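Metallo-beta-lactamase (Simiduia agarivorans, PDB 6MFI) probably hydrolyses the beta-lactam ring of antibiotics as a subclass B3 metallo-beta-lactamase with a two-zinc site. Local coordinates at residues Gln172-Ala184 / His188-Cys200. Numbering follows the deposited sequence.
Sequences QIALGNLRLTAYA and HTPGALSWQWRAC. With ZN (zinc ion), chain C.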
# COMPACT_ATOMS: atom_id res chain seq x y z
N GLN A 172 -9.39 13.68 1.48
CA GLN A 172 -8.08 14.18 1.07
C GLN A 172 -7.15 14.31 2.27
O GLN A 172 -7.59 14.57 3.40
CB GLN A 172 -8.21 15.54 0.37
CG GLN A 172 -8.73 15.45 -1.05
CD GLN A 172 -8.81 16.81 -1.72
OE1 GLN A 172 -8.08 17.74 -1.36
NE2 GLN A 172 -9.69 16.94 -2.71
N ILE A 173 -5.86 14.12 2.02
CA ILE A 173 -4.82 14.27 3.02
C ILE A 173 -3.89 15.38 2.56
O ILE A 173 -3.30 15.29 1.48
CB ILE A 173 -4.04 12.96 3.24
CG1 ILE A 173 -4.93 11.93 3.93
CG2 ILE A 173 -2.78 13.22 4.06
CD1 ILE A 173 -5.26 12.25 5.37
N ALA A 174 -3.76 16.43 3.37
CA ALA A 174 -2.98 17.61 3.02
C ALA A 174 -1.82 17.77 3.99
O ALA A 174 -1.99 17.63 5.20
CB ALA A 174 -3.86 18.87 3.04
N LEU A 175 -0.64 18.05 3.44
CA LEU A 175 0.56 18.29 4.24
C LEU A 175 1.47 19.21 3.43
O LEU A 175 2.22 18.74 2.57
CB LEU A 175 1.25 16.99 4.61
CG LEU A 175 2.46 17.12 5.55
CD1 LEU A 175 2.02 17.58 6.93
CD2 LEU A 175 3.22 15.81 5.63
N GLY A 176 1.40 20.51 3.71
CA GLY A 176 2.11 21.48 2.91
C GLY A 176 1.65 21.49 1.47
O GLY A 176 0.46 21.71 1.19
N ASN A 177 2.56 21.23 0.54
CA ASN A 177 2.21 21.14 -0.87
C ASN A 177 1.72 19.75 -1.26
O ASN A 177 1.29 19.56 -2.41
CB ASN A 177 3.40 21.52 -1.75
CG ASN A 177 4.55 20.54 -1.65
OD1 ASN A 177 4.86 20.04 -0.56
ND2 ASN A 177 5.18 20.25 -2.77
N LEU A 178 1.78 18.78 -0.36
CA LEU A 178 1.36 17.42 -0.67
C LEU A 178 -0.15 17.28 -0.55
O LEU A 178 -0.79 17.90 0.30
CB LEU A 178 2.05 16.42 0.25
CG LEU A 178 3.56 16.59 0.36
CD1 LEU A 178 4.14 15.65 1.42
CD2 LEU A 178 4.21 16.35 -0.99
N ARG A 179 -0.72 16.44 -1.42
CA ARG A 179 -2.17 16.25 -1.46
C ARG A 179 -2.46 14.84 -1.96
O ARG A 179 -2.13 14.52 -3.11
CB ARG A 179 -2.83 17.30 -2.35
CG ARG A 179 -4.28 17.01 -2.69
CD ARG A 179 -5.10 18.29 -2.70
NE ARG A 179 -6.43 18.07 -3.26
CZ ARG A 179 -6.83 18.55 -4.43
NH1 ARG A 179 -6.00 19.27 -5.17
NH2 ARG A 179 -8.06 18.31 -4.86
N LEU A 180 -3.06 14.02 -1.11
CA LEU A 180 -3.43 12.65 -1.44
C LEU A 180 -4.93 12.46 -1.23
O LEU A 180 -5.52 13.05 -0.32
CB LEU A 180 -2.66 11.64 -0.59
CG LEU A 180 -1.15 11.79 -0.45
CD1 LEU A 180 -0.78 12.60 0.79
CD2 LEU A 180 -0.50 10.42 -0.40
N THR A 181 -5.53 11.63 -2.08
CA THR A 181 -6.94 11.27 -1.96
C THR A 181 -7.05 9.76 -1.82
O THR A 181 -6.42 9.02 -2.58
CB THR A 181 -7.74 11.76 -3.18
OG1 THR A 181 -7.57 13.17 -3.33
CG2 THR A 181 -9.22 11.44 -3.00
N ALA A 182 -7.85 9.32 -0.86
CA ALA A 182 -8.05 7.90 -0.61
C ALA A 182 -9.35 7.42 -1.24
O ALA A 182 -10.29 8.18 -1.42
CB ALA A 182 -8.07 7.60 0.89
N TYR A 183 -9.38 6.13 -1.56
CA TYR A 183 -10.57 5.48 -2.11
C TYR A 183 -10.75 4.15 -1.40
O TYR A 183 -9.86 3.30 -1.44
CB TYR A 183 -10.44 5.28 -3.62
CG TYR A 183 -10.23 6.57 -4.39
CD1 TYR A 183 -11.30 7.35 -4.79
CD2 TYR A 183 -8.95 7.01 -4.70
CE1 TYR A 183 -11.11 8.53 -5.49
CE2 TYR A 183 -8.74 8.18 -5.39
CZ TYR A 183 -9.83 8.94 -5.79
OH TYR A 183 -9.63 10.11 -6.48
N ALA A 184 -11.90 3.99 -0.75
CA ALA A 184 -12.20 2.75 -0.03
C ALA A 184 -12.34 1.62 -1.04
O ALA A 184 -13.33 1.56 -1.78
CB ALA A 184 -13.47 2.92 0.80
N HIS A 188 -10.10 -7.43 -0.01
CA HIS A 188 -8.99 -8.10 0.65
C HIS A 188 -9.07 -7.94 2.16
O HIS A 188 -8.83 -8.89 2.91
CB HIS A 188 -7.66 -7.56 0.11
CG HIS A 188 -6.46 -8.28 0.64
ND1 HIS A 188 -6.03 -9.49 0.14
CD2 HIS A 188 -5.59 -7.95 1.63
CE1 HIS A 188 -4.95 -9.88 0.80
NE2 HIS A 188 -4.66 -8.96 1.70
N THR A 189 -9.40 -6.74 2.62
CA THR A 189 -9.70 -6.44 4.01
C THR A 189 -10.91 -5.52 4.04
O THR A 189 -11.22 -4.88 3.03
CB THR A 189 -8.52 -5.76 4.72
OG1 THR A 189 -8.33 -4.45 4.18
CG2 THR A 189 -7.24 -6.57 4.57
N PRO A 190 -11.61 -5.44 5.17
CA PRO A 190 -12.74 -4.51 5.24
C PRO A 190 -12.34 -3.05 5.11
O PRO A 190 -13.10 -2.25 4.56
CB PRO A 190 -13.36 -4.80 6.62
CG PRO A 190 -12.29 -5.53 7.38
CD PRO A 190 -11.54 -6.31 6.35
N GLY A 191 -11.16 -2.67 5.60
CA GLY A 191 -10.75 -1.28 5.59
C GLY A 191 -9.60 -0.96 4.67
O GLY A 191 -8.80 -0.06 4.96
N ALA A 192 -9.49 -1.67 3.55
CA ALA A 192 -8.42 -1.41 2.60
C ALA A 192 -8.64 -0.08 1.89
O ALA A 192 -9.77 0.34 1.64
CB ALA A 192 -8.33 -2.54 1.57
N LEU A 193 -7.53 0.58 1.55
CA LEU A 193 -7.57 1.87 0.89
C LEU A 193 -6.65 1.86 -0.32
O LEU A 193 -5.65 1.14 -0.37
CB LEU A 193 -7.14 3.00 1.84
CG LEU A 193 -8.06 3.34 3.01
CD1 LEU A 193 -7.54 4.55 3.77
CD2 LEU A 193 -9.48 3.58 2.53
N SER A 194 -7.00 2.68 -1.31
CA SER A 194 -6.16 2.94 -2.47
C SER A 194 -5.91 4.44 -2.55
O SER A 194 -6.85 5.24 -2.56
CB SER A 194 -6.82 2.45 -3.77
OG SER A 194 -7.01 1.04 -3.74
N TRP A 195 -4.63 4.82 -2.59
CA TRP A 195 -4.23 6.21 -2.52
C TRP A 195 -3.79 6.71 -3.89
O TRP A 195 -3.20 5.97 -4.68
CB TRP A 195 -3.09 6.40 -1.51
CG TRP A 195 -3.54 6.21 -0.09
CD1 TRP A 195 -3.45 5.06 0.64
CD2 TRP A 195 -4.15 7.19 0.75
NE1 TRP A 195 -3.97 5.27 1.90
CE2 TRP A 195 -4.41 6.57 1.99
CE3 TRP A 195 -4.50 8.53 0.59
CZ2 TRP A 195 -5.00 7.24 3.06
CZ3 TRP A 195 -5.09 9.20 1.65
CH2 TRP A 195 -5.33 8.55 2.87
N GLN A 196 -4.08 7.98 -4.16
CA GLN A 196 -3.75 8.59 -5.44
C GLN A 196 -3.27 10.01 -5.21
O GLN A 196 -3.93 10.80 -4.53
CB GLN A 196 -4.97 8.59 -6.38
CG GLN A 196 -4.98 9.70 -7.41
CD GLN A 196 -6.38 10.02 -7.90
OE1 GLN A 196 -7.20 10.56 -7.17
NE2 GLN A 196 -6.66 9.67 -9.15
N TRP A 197 -2.10 10.34 -5.77
CA TRP A 197 -1.52 11.67 -5.65
C TRP A 197 -0.83 12.02 -6.96
O TRP A 197 -0.67 11.18 -7.86
CB TRP A 197 -0.53 11.75 -4.48
CG TRP A 197 0.67 10.87 -4.65
CD1 TRP A 197 1.90 11.24 -5.11
CD2 TRP A 197 0.75 9.46 -4.37
NE1 TRP A 197 2.75 10.15 -5.12
CE2 TRP A 197 2.07 9.05 -4.68
CE3 TRP A 197 -0.15 8.52 -3.89
CZ2 TRP A 197 2.49 7.74 -4.51
CZ3 TRP A 197 0.27 7.21 -3.73
CH2 TRP A 197 1.58 6.83 -4.04
N ARG A 198 -0.42 13.28 -7.07
CA ARG A 198 0.29 13.77 -8.24
C ARG A 198 1.75 14.04 -7.88
O ARG A 198 2.05 14.56 -6.80
CB ARG A 198 -0.35 15.05 -8.78
CG ARG A 198 -1.72 14.84 -9.42
CD ARG A 198 -2.04 15.94 -10.43
NE ARG A 198 -1.92 17.28 -9.86
CZ ARG A 198 -0.87 18.08 -10.05
NH1 ARG A 198 0.15 17.68 -10.80
NH2 ARG A 198 -0.85 19.28 -9.50
N ALA A 199 2.65 13.69 -8.79
CA ALA A 199 4.08 13.89 -8.61
C ALA A 199 4.61 14.73 -9.76
O ALA A 199 4.43 14.37 -10.93
CB ALA A 199 4.82 12.55 -8.53
N CYS A 200 5.26 15.84 -9.43
CA CYS A 200 5.83 16.73 -10.43
C CYS A 200 7.33 16.92 -10.21
O CYS A 200 8.13 16.02 -10.48
CB CYS A 200 5.12 18.08 -10.42
SG CYS A 200 3.32 17.98 -10.48
ZN ZN C . -3.17 -8.58 3.03
O HOH W 1 -1.24 15.41 -5.48
O HOH W 2 -1.40 -9.45 2.87
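Tyr183 pairs with Ser194, but its ring slants across to Gln196, two residues further along strand 193-199. CB lies 3.7 Å from Ser194 O; with CG anti to the carbonyl carbon (chi1 -58°), the ring is laid beside that strand, CD2 edge-on to the same oxygen at 3.5 Å. CE2 meets Gln196 CB and OE1, and OH donates a short hydrogen bond of 2.6 Å to Gln196 OE1. The amide stands nearly upright to the ring, 79° between planes, and the hydroxyl is tilted 33° from the carbonyl plane. Strands 178-184 and 193-199 form an antiparallel hairpin in one of the two sheets of the alpha-beta/beta-alpha metallo-beta-lactamase fold. Paired backbone hydrogen bonds join Thr181 with Gln196 and Tyr183 with Ser194. On the face turned to the other sheet, Ala182 CB sits over the six-membered ring of Trp195, 3.5 Å from its centroid, a CH-pi contact. Ile173 CG1, from strand 172-175, touches Trp195 CH2 at 3.6 Å; Trp195 NE1 donates a hydrogen bond to His108 O. A water bridges the strands, donating to Arg179 O and accepting from Arg198 N. In the hairpin connection, just before turn 189-192, His188 NE2 binds zinc at 2.0 Å alongside His110 and His112.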